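Decaprenyl diphosphate synthase (Rhodobacter capsulatus, PDB 3MZV) probably builds long all-trans polyprenyl diphosphates from farnesyl and isopentenyl diphosphates with magnesium, supplying the side chain of isoprenoid quinones. Local coordinates at residues Asp220-Tyr225 with Ala293-Ala298; Lys228-Gly233 with Gly289-Thr294. All blocks are in the same frame, centred on the assembly; numbering follows the deposited sequence.

Contact 1: Asp220-Tyr225 with Ala293-Ala298; sequences DDLLDY and ATRLAA
Leu-222 reaches across to Thr-294 and Arg-295 where the C-terminal end of helix 199-224 runs roughly antiparallel to helix 290-308 in the all-helical isoprenoid synthase fold. The sequence DDLLD at Asp-220 to Asp-224 matches the second aspartate-rich DDxxD motif of this family, whose acidic residues bind diphosphate-bound magnesium in relatives; Leu-222 is a middle residue of the motif and faces the neighbouring helix instead. Its CG stands anti to the backbone N (chi1 174°), which carries the branch straight out to helix 290-308. There the two neighbours receive different parts of it. Thr-294 offers its methyl, CG2, to the root of the leucine, 3.9 Å from Leu-222 CB, while its hydroxyl turns back along its own helix to bond Thr-290 O. Arg-295 is met at its base: the chain slants past the leucine and then leads away, and its NH2 bonds Val-332 O near the C-terminus. No hydrogen bond joins the two segments, and the interface is wholly apolar. Its tightest point is the Leu-222 CD2 methyl, which rests against the helix backbone 3.6 Å from Arg-295 CA, with Arg-295 CB scarcely farther away at 3.7 Å.

Contact 2: Lys228-Gly233 with Gly289-Thr294; sequences KSAEIG and GTLEAT
Lys-228 and Glu-292 both hold CG anti to the backbone N (chi1 179° and -180°), and further bends in each chain set them side by side, pointing the same way. Their ends form a salt bridge in which Lys-228 NZ donates to Glu-292 OE1 at 2.9 Å, coming from above the carboxylate, 57° out of its plane. The lysine methylenes arch round the same oxygen, with Lys-228 CG 3.2 Å from Glu-292 OE1. This oxygen also takes Arg-295 NE, one turn of helix farther on, as a second cationic partner. Away from the charges, at the other end of the contact, Ala-230 CB abuts the Leu-291 CD1 methyl at 3.6 Å, and Leu-291 CB lies 4.1 Å from Lys-228 O. The contact thus lays the loop between helices 199-224 and 238-241 against the first turn of helix 290-308. Gly-289, just before that turn, both closes the preceding helix in a Schellman motif and occupies the N-cap of the new one. An alanine in place of Glu-292 would probably leave Lys-228 and Arg-295 without their shared carboxylate and let the lysine chain swing away. With two cations at OE1, the ionised form of the glutamate is probably favoured.

Both contacts use helix 290-308, sharing Ala-293 and Thr-294, and their centres lie about 7 Å apart. Contact 1 is the buried one, helix against helix, and purely apolar. Contact 2 lies farther out: its centre is about 21 Å from the centre of the chain, that of contact 1 about 15 Å. There a loop meets the helix start, and a charged pair is joined by a small apolar touch. Leu-222 and Tyr-225 bridge the two: Leu-222 CD1 packs 3.6 Å from Leu-291 O, and Tyr-225 CB approaches Leu-291 CD2 at 3.9 Å. Along helix 290-308 the loop comes first, at its opening turn, and the end of helix 199-224 next.

Contact 1: Asp220-Tyr225 with Ala293-Ala298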
# COMPACT_ATOMS: atom_id res chain seq x y z
N ASP B 220 11.87 19.40 -11.74
CA ASP B 220 11.24 19.83 -10.49
C ASP B 220 12.26 20.25 -9.43
O ASP B 220 12.10 21.30 -8.77
CB ASP B 220 10.40 18.71 -9.97
CG ASP B 220 9.03 18.68 -10.61
OD1 ASP B 220 8.65 19.69 -11.24
OD2 ASP B 220 8.34 17.65 -10.43
N ASP B 221 13.32 19.46 -9.31
CA ASP B 221 14.38 19.76 -8.31
C ASP B 221 15.10 21.08 -8.65
O ASP B 221 15.43 21.84 -7.75
CB ASP B 221 15.38 18.63 -8.18
CG ASP B 221 14.74 17.31 -7.71
OD1 ASP B 221 13.58 17.31 -7.26
OD2 ASP B 221 15.41 16.28 -7.81
N LEU B 222 15.29 21.34 -9.94
CA LEU B 222 15.91 22.58 -10.40
C LEU B 222 15.01 23.79 -10.10
O LEU B 222 15.45 24.81 -9.53
CB LEU B 222 16.22 22.47 -11.89
CG LEU B 222 16.74 23.74 -12.59
CD1 LEU B 222 17.88 24.45 -11.87
CD2 LEU B 222 17.14 23.40 -14.02
N LEU B 223 13.74 23.65 -10.45
CA LEU B 223 12.80 24.73 -10.27
C LEU B 223 12.59 25.02 -8.77
O LEU B 223 12.30 26.15 -8.38
CB LEU B 223 11.48 24.38 -10.95
CG LEU B 223 11.42 24.34 -12.48
CD1 LEU B 223 10.06 23.74 -12.91
CD2 LEU B 223 11.65 25.69 -13.16
N ASP B 224 12.80 24.02 -7.93
CA ASP B 224 12.67 24.22 -6.49
C ASP B 224 13.68 25.26 -5.93
O ASP B 224 13.41 25.89 -4.91
CB ASP B 224 12.86 22.93 -5.76
CG ASP B 224 11.99 22.84 -4.51
OD1 ASP B 224 10.77 22.71 -4.70
OD2 ASP B 224 12.53 22.94 -3.38
N TYR B 225 14.82 25.42 -6.60
CA TYR B 225 15.84 26.43 -6.24
C TYR B 225 15.91 27.63 -7.18
O TYR B 225 16.94 28.33 -7.28
CB TYR B 225 17.21 25.78 -6.12
CG TYR B 225 17.37 24.97 -4.88
CD1 TYR B 225 17.70 25.58 -3.69
CD2 TYR B 225 17.24 23.57 -4.89
CE1 TYR B 225 17.89 24.84 -2.53
CE2 TYR B 225 17.40 22.84 -3.74
CZ TYR B 225 17.72 23.48 -2.56
OH TYR B 225 17.91 22.77 -1.41
N ALA B 293 24.36 23.39 -14.24
CA ALA B 293 24.77 22.02 -14.38
C ALA B 293 23.56 21.08 -14.25
O ALA B 293 23.44 20.10 -14.97
CB ALA B 293 25.86 21.66 -13.27
N THR B 294 22.63 21.42 -13.34
CA THR B 294 21.43 20.59 -13.16
C THR B 294 20.53 20.73 -14.39
O THR B 294 19.96 19.77 -14.82
CB THR B 294 20.70 20.99 -11.86
OG1 THR B 294 21.62 20.85 -10.77
CG2 THR B 294 19.42 20.17 -11.64
N ARG B 295 20.43 21.94 -14.93
CA ARG B 295 19.69 22.17 -16.18
C ARG B 295 20.23 21.25 -17.28
O ARG B 295 19.47 20.57 -17.97
CB ARG B 295 19.77 23.62 -16.59
CG ARG B 295 18.81 23.98 -17.70
CD ARG B 295 19.02 25.39 -18.12
NE ARG B 295 20.05 25.48 -19.15
CZ ARG B 295 19.87 25.22 -20.44
NH1 ARG B 295 20.89 25.35 -21.28
NH2 ARG B 295 18.68 24.86 -20.93
N LEU B 296 21.55 21.25 -17.47
CA LEU B 296 22.17 20.35 -18.43
C LEU B 296 21.86 18.88 -18.20
O LEU B 296 21.65 18.16 -19.15
CB LEU B 296 23.71 20.52 -18.45
CG LEU B 296 24.26 21.85 -18.98
CD1 LEU B 296 25.81 21.77 -19.01
CD2 LEU B 296 23.73 22.15 -20.32
N ALA B 297 21.84 18.42 -16.94
CA ALA B 297 21.56 17.02 -16.64
C ALA B 297 20.14 16.70 -17.14
O ALA B 297 19.92 15.69 -17.82
CB ALA B 297 21.65 16.74 -15.12
N ALA B 298 19.21 17.59 -16.84
CA ALA B 298 17.81 17.42 -17.29
C ALA B 298 17.66 17.36 -18.81
O ALA B 298 16.98 16.47 -19.33
CB ALA B 298 16.92 18.54 -16.68

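Contact 2: Lys228-Gly233 with Gly289-Thr294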
# COMPACT_ATOMS: atom_id res chain seq x y z
N LYS B 228 17.78 28.06 -13.40
CA LYS B 228 19.12 28.52 -13.79
C LYS B 228 19.46 29.88 -13.18
O LYS B 228 20.57 30.10 -12.69
CB LYS B 228 19.24 28.58 -15.32
CG LYS B 228 20.58 29.08 -15.87
CD LYS B 228 20.37 30.23 -16.88
CE LYS B 228 21.60 30.48 -17.78
NZ LYS B 228 21.75 29.42 -18.85
N SER B 229 18.51 30.80 -13.19
CA SER B 229 18.75 32.17 -12.73
C SER B 229 18.81 32.29 -11.20
O SER B 229 19.16 33.34 -10.68
CB SER B 229 17.67 33.09 -13.29
OG SER B 229 16.39 32.46 -13.13
N ALA B 230 18.45 31.23 -10.48
CA ALA B 230 18.44 31.23 -9.01
C ALA B 230 17.52 32.33 -8.49
O ALA B 230 17.93 33.13 -7.66
CB ALA B 230 19.88 31.40 -8.46
N GLU B 231 16.28 32.37 -8.98
CA GLU B 231 15.35 33.42 -8.57
C GLU B 231 14.30 32.90 -7.57
O GLU B 231 13.68 31.87 -7.78
CB GLU B 231 14.71 34.18 -9.76
CG GLU B 231 14.22 33.35 -10.97
CD GLU B 231 14.12 34.18 -12.26
OE1 GLU B 231 14.24 33.59 -13.36
OE2 GLU B 231 13.93 35.42 -12.19
N ILE B 232 14.16 33.61 -6.46
CA ILE B 232 13.20 33.21 -5.43
C ILE B 232 11.77 33.56 -5.89
O ILE B 232 11.55 34.63 -6.48
CB ILE B 232 13.56 33.81 -4.03
CG1 ILE B 232 13.08 32.87 -2.91
CG2 ILE B 232 13.01 35.23 -3.85
CD1 ILE B 232 13.05 33.53 -1.52
N GLY B 233 10.83 32.64 -5.67
CA GLY B 233 9.40 32.84 -5.98
C GLY B 233 8.48 31.96 -5.15
O GLY B 233 8.88 31.41 -4.11
N GLY B 289 28.14 27.09 -10.50
CA GLY B 289 27.53 26.70 -11.71
C GLY B 289 26.59 25.50 -11.59
O GLY B 289 26.29 24.86 -12.58
N THR B 290 26.11 25.20 -10.39
CA THR B 290 25.38 23.96 -10.18
C THR B 290 23.90 23.95 -10.63
O THR B 290 23.33 22.89 -10.85
CB THR B 290 25.46 23.46 -8.73
OG1 THR B 290 24.55 24.16 -7.90
CG2 THR B 290 26.86 23.57 -8.18
N LEU B 291 23.31 25.12 -10.74
CA LEU B 291 21.93 25.22 -11.28
C LEU B 291 21.96 25.02 -12.80
O LEU B 291 21.20 24.24 -13.35
CB LEU B 291 21.31 26.53 -10.84
CG LEU B 291 21.04 26.54 -9.31
CD1 LEU B 291 20.66 27.96 -8.88
CD2 LEU B 291 19.91 25.54 -8.96
N GLU B 292 22.94 25.65 -13.49
CA GLU B 292 23.14 25.39 -14.91
C GLU B 292 23.52 23.94 -15.13
O GLU B 292 23.04 23.30 -16.04
CB GLU B 292 24.19 26.34 -15.49
CG GLU B 292 24.47 26.14 -17.00
CD GLU B 292 23.23 26.31 -17.89
OE1 GLU B 292 22.23 26.94 -17.50
OE2 GLU B 292 23.24 25.83 -19.00
N ALA B 293 24.36 23.39 -14.24
CA ALA B 293 24.77 22.02 -14.38
C ALA B 293 23.56 21.08 -14.25
O ALA B 293 23.44 20.10 -14.97
CB ALA B 293 25.86 21.66 -13.27
N THR B 294 22.63 21.42 -13.34
CA THR B 294 21.43 20.59 -13.16
C THR B 294 20.53 20.73 -14.39
O THR B 294 19.96 19.77 -14.82
CB THR B 294 20.70 20.99 -11.86
OG1 THR B 294 21.62 20.85 -10.77
CG2 THR B 294 19.42 20.17 -11.64